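PDB 2WAA: acetylxylan esterase / glucomannan deacetylase from Cellvibrio japonicus, which removes acetyl groups from plant cell wall polysaccharides, deacetylating acetylated xylan and glucomannan with equal efficiency. Local coordinates for residues Gly37-Val41 with Gln180-Trp184; Pro226-Ile230 with Leu333-Trp339; Ser306-Gly310 with Gln321-Met325. One frame throughout, in Å; residues are numbered along the deposited sequence.

Contact 1 joins the two halves of the enzyme: a turn of the N-terminal beta domain meets strand 177-183, an outermost strand of the parallel sheet in the SGNH-type esterase domain. Contact 2 lies about 19 Å away between centres and reaches the same sheet through strand 228-231, packed there by the end of helix 319-337. Contact 3 uses that helix again near its start, about 21 Å from contact 2 between centres, and is nested in the chain loop that contact 2 closes. Contacts 1 and 3 approach the probable catalytic centre: the side chain of Cys183 lies about 7 Å from that of Ser141, whereas Gly310 lies about 6 Å from the side chains of Asp314 and His316.

Contact 1: Gly37-Val41 with Gln180-Trp184; sequences GYPGV and QLVCW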
# COMPACT_ATOMS: atom_id res chain seq x y z
N GLY A 37 -7.15 2.98 -5.37
CA GLY A 37 -7.55 3.45 -4.06
C GLY A 37 -6.55 3.08 -2.96
O GLY A 37 -6.49 3.79 -1.96
N TYR A 38 -5.84 1.97 -3.09
CA TYR A 38 -4.90 1.58 -2.03
C TYR A 38 -3.67 2.49 -2.04
O TYR A 38 -3.29 2.99 -3.08
CB TYR A 38 -4.47 0.12 -2.16
CG TYR A 38 -5.56 -0.82 -1.73
CD1 TYR A 38 -5.96 -0.89 -0.38
CD2 TYR A 38 -6.24 -1.60 -2.66
CE1 TYR A 38 -6.97 -1.75 0.01
CE2 TYR A 38 -7.27 -2.49 -2.25
CZ TYR A 38 -7.63 -2.52 -0.92
OH TYR A 38 -8.63 -3.40 -0.48
N PRO A 39 -3.05 2.72 -0.87
CA PRO A 39 -1.86 3.61 -0.88
C PRO A 39 -0.65 2.85 -1.47
O PRO A 39 -0.68 1.61 -1.53
CB PRO A 39 -1.59 3.86 0.62
CG PRO A 39 -2.14 2.61 1.29
CD PRO A 39 -3.39 2.23 0.48
N GLY A 40 0.33 3.58 -1.99
CA GLY A 40 1.56 2.98 -2.50
C GLY A 40 1.52 2.55 -3.97
O GLY A 40 2.55 2.10 -4.53
N VAL A 41 0.33 2.62 -4.58
CA VAL A 41 0.19 2.31 -6.01
C VAL A 41 1.13 3.28 -6.74
O VAL A 41 1.07 4.50 -6.52
CB VAL A 41 -1.24 2.47 -6.50
CG1 VAL A 41 -1.30 2.32 -8.06
CG2 VAL A 41 -2.16 1.42 -5.78
N GLN A 180 2.73 -4.58 -2.83
CA GLN A 180 1.36 -4.01 -2.78
C GLN A 180 0.95 -3.85 -1.32
O GLN A 180 1.23 -4.73 -0.48
CB GLN A 180 0.35 -4.93 -3.44
CG GLN A 180 0.58 -5.11 -4.93
CD GLN A 180 -0.68 -5.65 -5.59
OE1 GLN A 180 -1.57 -6.24 -4.92
NE2 GLN A 180 -0.77 -5.45 -6.89
N LEU A 181 0.33 -2.72 -1.02
CA LEU A 181 -0.26 -2.48 0.30
C LEU A 181 -1.79 -2.70 0.16
O LEU A 181 -2.43 -2.08 -0.73
CB LEU A 181 0.03 -1.05 0.75
CG LEU A 181 1.49 -0.64 0.74
CD1 LEU A 181 1.63 0.82 1.25
CD2 LEU A 181 2.42 -1.59 1.59
N VAL A 182 -2.36 -3.59 0.97
CA VAL A 182 -3.81 -3.86 0.91
C VAL A 182 -4.26 -3.69 2.35
O VAL A 182 -4.12 -4.61 3.16
CB VAL A 182 -4.12 -5.26 0.32
CG1 VAL A 182 -5.62 -5.65 0.49
CG2 VAL A 182 -3.76 -5.27 -1.18
N CYS A 183 -4.73 -2.50 2.67
CA CYS A 183 -4.91 -2.08 4.06
C CYS A 183 -6.05 -1.07 4.07
O CYS A 183 -6.35 -0.44 3.05
CB CYS A 183 -3.62 -1.47 4.61
SG CYS A 183 -2.91 -0.23 3.45
N TRP A 184 -6.68 -0.91 5.23
CA TRP A 184 -7.78 0.05 5.36
C TRP A 184 -7.79 0.57 6.78
O TRP A 184 -7.94 -0.23 7.75
CB TRP A 184 -9.11 -0.65 5.04
CG TRP A 184 -10.21 0.31 4.65
CD1 TRP A 184 -10.75 1.27 5.43
CD2 TRP A 184 -10.90 0.37 3.40
NE1 TRP A 184 -11.75 1.95 4.76
CE2 TRP A 184 -11.84 1.42 3.49
CE3 TRP A 184 -10.79 -0.34 2.20
CZ2 TRP A 184 -12.69 1.75 2.45
CZ3 TRP A 184 -11.62 0.01 1.14
CH2 TRP A 184 -12.56 1.05 1.28
O HOH W 1 -0.17 -0.71 -3.02
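One face of the Tyr38 ring lies on the backbone of Val182, whose CA sits 4.2 Å from the ring centroid and 25° off its normal, a CH-pi contact displaced toward the rim. At the ring's edge, in its plane, the carbonyl O of Cys183 comes within 3.4 Å of Tyr38 CE1. The phenol OH lies beside Val182 CG1 and is hydrogen-bonded to the carbonyl of Phe205. With CG beside its own backbone N (chi1 -75°), the ring is turned face-on to Val182 CA; Tyr38 CB itself lies 3.3 Å from Leu181 O. Tyr38 opens a type II beta turn that ends at Val41, with Gly40 at the positive-phi position. This turn links strands 34-36 and 42-48 of the N-terminal beta domain and rests on an outermost strand of the parallel sheet of the SGNH-type esterase domain, so the contact is a buried interdomain seam. Beyond the tyrosine, Pro39 CG touches Cys183 SG at 3.7 Å; that sulfur is fixed by its disulfide to Cys144. Leu181 rises toward the turn and lays CB and CD1 alongside the Pro39 carbonyl, with CD1 also 4.2 Å from Pro39 CG. Water 1 bridges the two backbones, donating to Pro39 O at 2.8 Å and accepting from Leu181 N at 2.9 Å.

Contact 2: Pro226-Ile230 with Leu333-Trp339; sequences PDLII and LRQIMDW
Leu228 and Leu333 meet branch to branch, their side chains crossing at about a right angle with Leu228 CD2 3.9 Å from Leu333 CD1. Leu228 CB already touches the Met337 sulfur; with CG anti to the backbone N (chi1 161°), CD1 meets that sulfur too and CD2 reaches Leu333. Leu333 CD1 also meets the tip of Ile230, CD1 to CD1 at 3.7 Å. These apolar branches fill the layer between the parallel sheet and the last helix of the alpha/beta/alpha esterase domain; the axes of the short segments, strand 228-230 and helix 333-337, pass 11.0 Å apart at 136°. Met337 is folded at both chi2 and chi3 (chi3 -69°), and this double bend carries its CE to 3.3 Å from the carbonyl O of Asp227, with SD 3.9 Å from Leu228 CB. After the helix, Asp338 takes a positive phi and the chain turns, bringing the Trp339 indole over Met337 CB. Its benzo edge meets Asp227 CB, 3.8 Å from Trp339 CZ2, whereas the carboxylate of Asp227 is hydrogen-bonded to the backbone N of Lys134. Arg334 NH1 donates to Trp339 O at 3.0 Å, with the carbonyl oxygen close to the guanidinium plane.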
# COMPACT_ATOMS: atom_id res chain seq x y z
N PRO A 226 2.42 -12.89 -4.93
CA PRO A 226 3.56 -12.52 -4.09
C PRO A 226 4.36 -13.72 -3.61
O PRO A 226 3.79 -14.82 -3.45
CB PRO A 226 2.90 -11.82 -2.90
CG PRO A 226 1.53 -12.61 -2.75
CD PRO A 226 1.13 -12.81 -4.20
N ASP A 227 5.65 -13.49 -3.42
CA ASP A 227 6.55 -14.47 -2.81
C ASP A 227 6.39 -14.43 -1.29
O ASP A 227 6.56 -15.43 -0.62
CB ASP A 227 7.97 -14.05 -3.12
CG ASP A 227 8.26 -14.11 -4.60
OD1 ASP A 227 8.11 -15.20 -5.16
OD2 ASP A 227 8.63 -13.07 -5.18
N LEU A 228 6.09 -13.23 -0.77
CA LEU A 228 5.92 -13.06 0.69
C LEU A 228 4.68 -12.22 0.97
O LEU A 228 4.47 -11.16 0.35
CB LEU A 228 7.12 -12.33 1.25
CG LEU A 228 7.00 -11.66 2.62
CD1 LEU A 228 6.87 -12.69 3.70
CD2 LEU A 228 8.24 -10.80 2.93
N ILE A 229 3.85 -12.71 1.91
CA ILE A 229 2.69 -11.99 2.37
C ILE A 229 2.89 -11.69 3.86
O ILE A 229 3.11 -12.60 4.67
CB ILE A 229 1.39 -12.79 2.18
CG1 ILE A 229 1.25 -13.20 0.71
CG2 ILE A 229 0.18 -11.97 2.74
CD1 ILE A 229 0.08 -14.03 0.43
N ILE A 230 2.79 -10.43 4.23
CA ILE A 230 2.87 -10.08 5.66
C ILE A 230 1.49 -9.72 6.09
O ILE A 230 0.89 -8.84 5.48
CB ILE A 230 3.78 -8.86 5.83
CG1 ILE A 230 5.19 -9.24 5.32
CG2 ILE A 230 3.85 -8.41 7.35
CD1 ILE A 230 6.08 -8.07 5.09
N LEU A 333 12.57 -11.10 8.08
CA LEU A 333 12.14 -11.50 6.75
C LEU A 333 13.29 -12.10 5.93
O LEU A 333 13.08 -13.08 5.16
CB LEU A 333 11.54 -10.30 6.02
CG LEU A 333 10.30 -9.75 6.71
CD1 LEU A 333 9.66 -8.62 5.85
CD2 LEU A 333 9.23 -10.85 6.95
N ARG A 334 14.48 -11.55 6.07
CA ARG A 334 15.61 -12.19 5.33
C ARG A 334 15.77 -13.67 5.72
O ARG A 334 16.05 -14.53 4.86
CB ARG A 334 16.94 -11.46 5.55
CG ARG A 334 16.93 -10.01 5.07
CD ARG A 334 18.35 -9.47 4.90
NE ARG A 334 18.35 -8.06 4.46
CZ ARG A 334 18.28 -7.67 3.19
NH1 ARG A 334 18.20 -8.57 2.21
NH2 ARG A 334 18.28 -6.36 2.90
N GLN A 335 15.65 -13.97 7.02
CA GLN A 335 15.88 -15.33 7.51
C GLN A 335 14.74 -16.22 7.04
O GLN A 335 14.95 -17.38 6.69
CB GLN A 335 15.95 -15.37 9.06
CG GLN A 335 17.27 -14.88 9.66
CD GLN A 335 17.18 -14.57 11.16
OE1 GLN A 335 16.22 -13.96 11.61
NE2 GLN A 335 18.20 -14.95 11.92
N ILE A 336 13.51 -15.68 7.10
CA ILE A 336 12.34 -16.46 6.76
C ILE A 336 12.36 -16.77 5.25
O ILE A 336 12.00 -17.87 4.84
CB ILE A 336 11.05 -15.72 7.16
CG1 ILE A 336 10.84 -15.79 8.70
CG2 ILE A 336 9.82 -16.37 6.53
CD1 ILE A 336 9.96 -14.65 9.22
N MET A 337 12.79 -15.79 4.44
CA MET A 337 12.70 -15.93 2.96
C MET A 337 14.01 -16.43 2.36
O MET A 337 14.11 -16.71 1.15
CB MET A 337 12.40 -14.56 2.33
CG MET A 337 10.96 -14.01 2.59
SD MET A 337 9.64 -15.17 2.32
CE MET A 337 9.66 -15.39 0.56
N ASP A 338 15.05 -16.51 3.19
CA ASP A 338 16.37 -16.79 2.68
C ASP A 338 16.75 -15.77 1.61
O ASP A 338 17.30 -16.11 0.56
CB ASP A 338 16.44 -18.23 2.16
CG ASP A 338 17.86 -18.73 2.02
OD1 ASP A 338 18.75 -18.26 2.78
OD2 ASP A 338 18.08 -19.59 1.13
N TRP A 339 16.44 -14.51 1.90
CA TRP A 339 16.80 -13.38 1.09
C TRP A 339 17.91 -12.69 1.87
O TRP A 339 17.79 -11.54 2.33
CB TRP A 339 15.60 -12.45 0.92
CG TRP A 339 14.49 -12.98 -0.02
CD1 TRP A 339 14.55 -14.06 -0.84
CD2 TRP A 339 13.22 -12.36 -0.26
NE1 TRP A 339 13.35 -14.18 -1.55
CE2 TRP A 339 12.54 -13.13 -1.22
CE3 TRP A 339 12.59 -11.22 0.24
CZ2 TRP A 339 11.23 -12.81 -1.67
CZ3 TRP A 339 11.32 -10.90 -0.21
CH2 TRP A 339 10.66 -11.70 -1.15

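Contact 3: Ser306-Gly310 with Gln321-Met325; sequences SHHPG and QHAAM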
# COMPACT_ATOMS: atom_id res chain seq x y z
N SER A 306 8.44 -4.45 18.04
CA SER A 306 8.38 -3.57 19.18
C SER A 306 7.10 -2.80 19.09
O SER A 306 6.61 -2.52 18.00
CB SER A 306 9.54 -2.55 19.13
OG SER A 306 10.76 -3.21 19.41
N HIS A 307 6.62 -2.35 20.23
CA HIS A 307 5.59 -1.31 20.23
C HIS A 307 6.22 0.05 19.93
O HIS A 307 7.29 0.37 20.46
CB HIS A 307 4.95 -1.28 21.63
CG HIS A 307 4.15 -0.04 21.92
ND1 HIS A 307 2.93 0.20 21.34
CD2 HIS A 307 4.36 0.97 22.80
CE1 HIS A 307 2.43 1.33 21.82
NE2 HIS A 307 3.28 1.82 22.70
N HIS A 308 5.57 0.85 19.08
CA HIS A 308 5.97 2.24 18.88
C HIS A 308 4.83 3.13 19.28
O HIS A 308 3.71 2.91 18.86
CB HIS A 308 6.38 2.47 17.43
CG HIS A 308 7.56 1.65 17.04
ND1 HIS A 308 8.86 2.04 17.34
CD2 HIS A 308 7.65 0.43 16.47
CE1 HIS A 308 9.69 1.10 16.93
NE2 HIS A 308 8.99 0.12 16.40
N PRO A 309 5.11 4.14 20.12
CA PRO A 309 4.00 4.84 20.75
C PRO A 309 3.47 6.04 20.00
O PRO A 309 2.58 6.70 20.50
CB PRO A 309 4.63 5.29 22.10
CG PRO A 309 6.02 5.62 21.70
CD PRO A 309 6.39 4.42 20.80
N GLY A 310 3.99 6.38 18.82
CA GLY A 310 3.58 7.62 18.19
C GLY A 310 4.19 8.82 18.91
O GLY A 310 5.33 8.75 19.36
N GLN A 321 9.60 6.15 13.68
CA GLN A 321 9.17 4.84 14.13
C GLN A 321 8.94 3.86 12.96
O GLN A 321 9.29 2.68 13.05
CB GLN A 321 7.93 4.97 15.00
CG GLN A 321 8.32 5.60 16.38
CD GLN A 321 7.17 6.17 17.15
OE1 GLN A 321 5.99 6.04 16.77
NE2 GLN A 321 7.51 6.84 18.25
N HIS A 322 8.32 4.33 11.88
CA HIS A 322 8.20 3.47 10.69
C HIS A 322 9.57 3.01 10.19
O HIS A 322 9.74 1.88 9.77
CB HIS A 322 7.47 4.20 9.57
CG HIS A 322 5.98 4.07 9.65
ND1 HIS A 322 5.27 3.14 8.92
CD2 HIS A 322 5.06 4.76 10.38
CE1 HIS A 322 3.98 3.23 9.22
NE2 HIS A 322 3.82 4.22 10.10
N ALA A 323 10.57 3.90 10.20
CA ALA A 323 11.92 3.51 9.81
C ALA A 323 12.45 2.43 10.75
O ALA A 323 13.03 1.43 10.31
CB ALA A 323 12.85 4.76 9.80
N ALA A 324 12.18 2.61 12.05
CA ALA A 324 12.61 1.60 13.05
C ALA A 324 11.92 0.27 12.78
O ALA A 324 12.54 -0.80 12.90
CB ALA A 324 12.35 2.08 14.46
N MET A 325 10.62 0.32 12.42
CA MET A 325 9.86 -0.87 12.21
C MET A 325 10.45 -1.67 11.02
O MET A 325 10.57 -2.89 11.08
CB MET A 325 8.38 -0.50 11.93
CG MET A 325 7.63 0.04 13.15
SD MET A 325 5.99 0.63 12.63
CE MET A 325 5.31 -0.80 11.93
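Gln321 extends its side chain alongside His308, joining the first turns of helix 319-337 to the loop that follows strand 300-302 in the SGNH-type esterase fold. Between the two segments, the same loop carries Asp314 and His316, the probable charge-relay pair. Followed outward from the helix, Gln321 CB lies 3.8 Å from His308 CB and also close to the imidazole. CG comes next, 3.7 Å from His308 ND1, and the aliphatic part of the glutamine runs past the histidine in the opposite direction, with ring and amide planes 32° apart. The chain stays extended beyond CG, which carries CD past His308 CB and delivers the amide to the backbone of Gly310. There OE1 accepts from Gly310 N at 2.9 Å, a bent bond with an N-H...O angle of 133°, and it also accepts from the backbone N of Thr318. NE2 donates to Gly310 O at 3.1 Å along a straighter path of 157°. One side-chain amide thus grips both the N-H and the C=O of a single residue, while Pro309 CD rests near NE2. The His308 ring, turned toward the helix, has the carbonyl O of Gln321 above the centre of one face, and its CE1 touches the methyl of Ala324. His308 NE2 is buried here without a polar partner in the model. Beside it the Met325 side chain runs alongside the imidazole in the reverse sense, its CG 3.3 Å from His308 CD2.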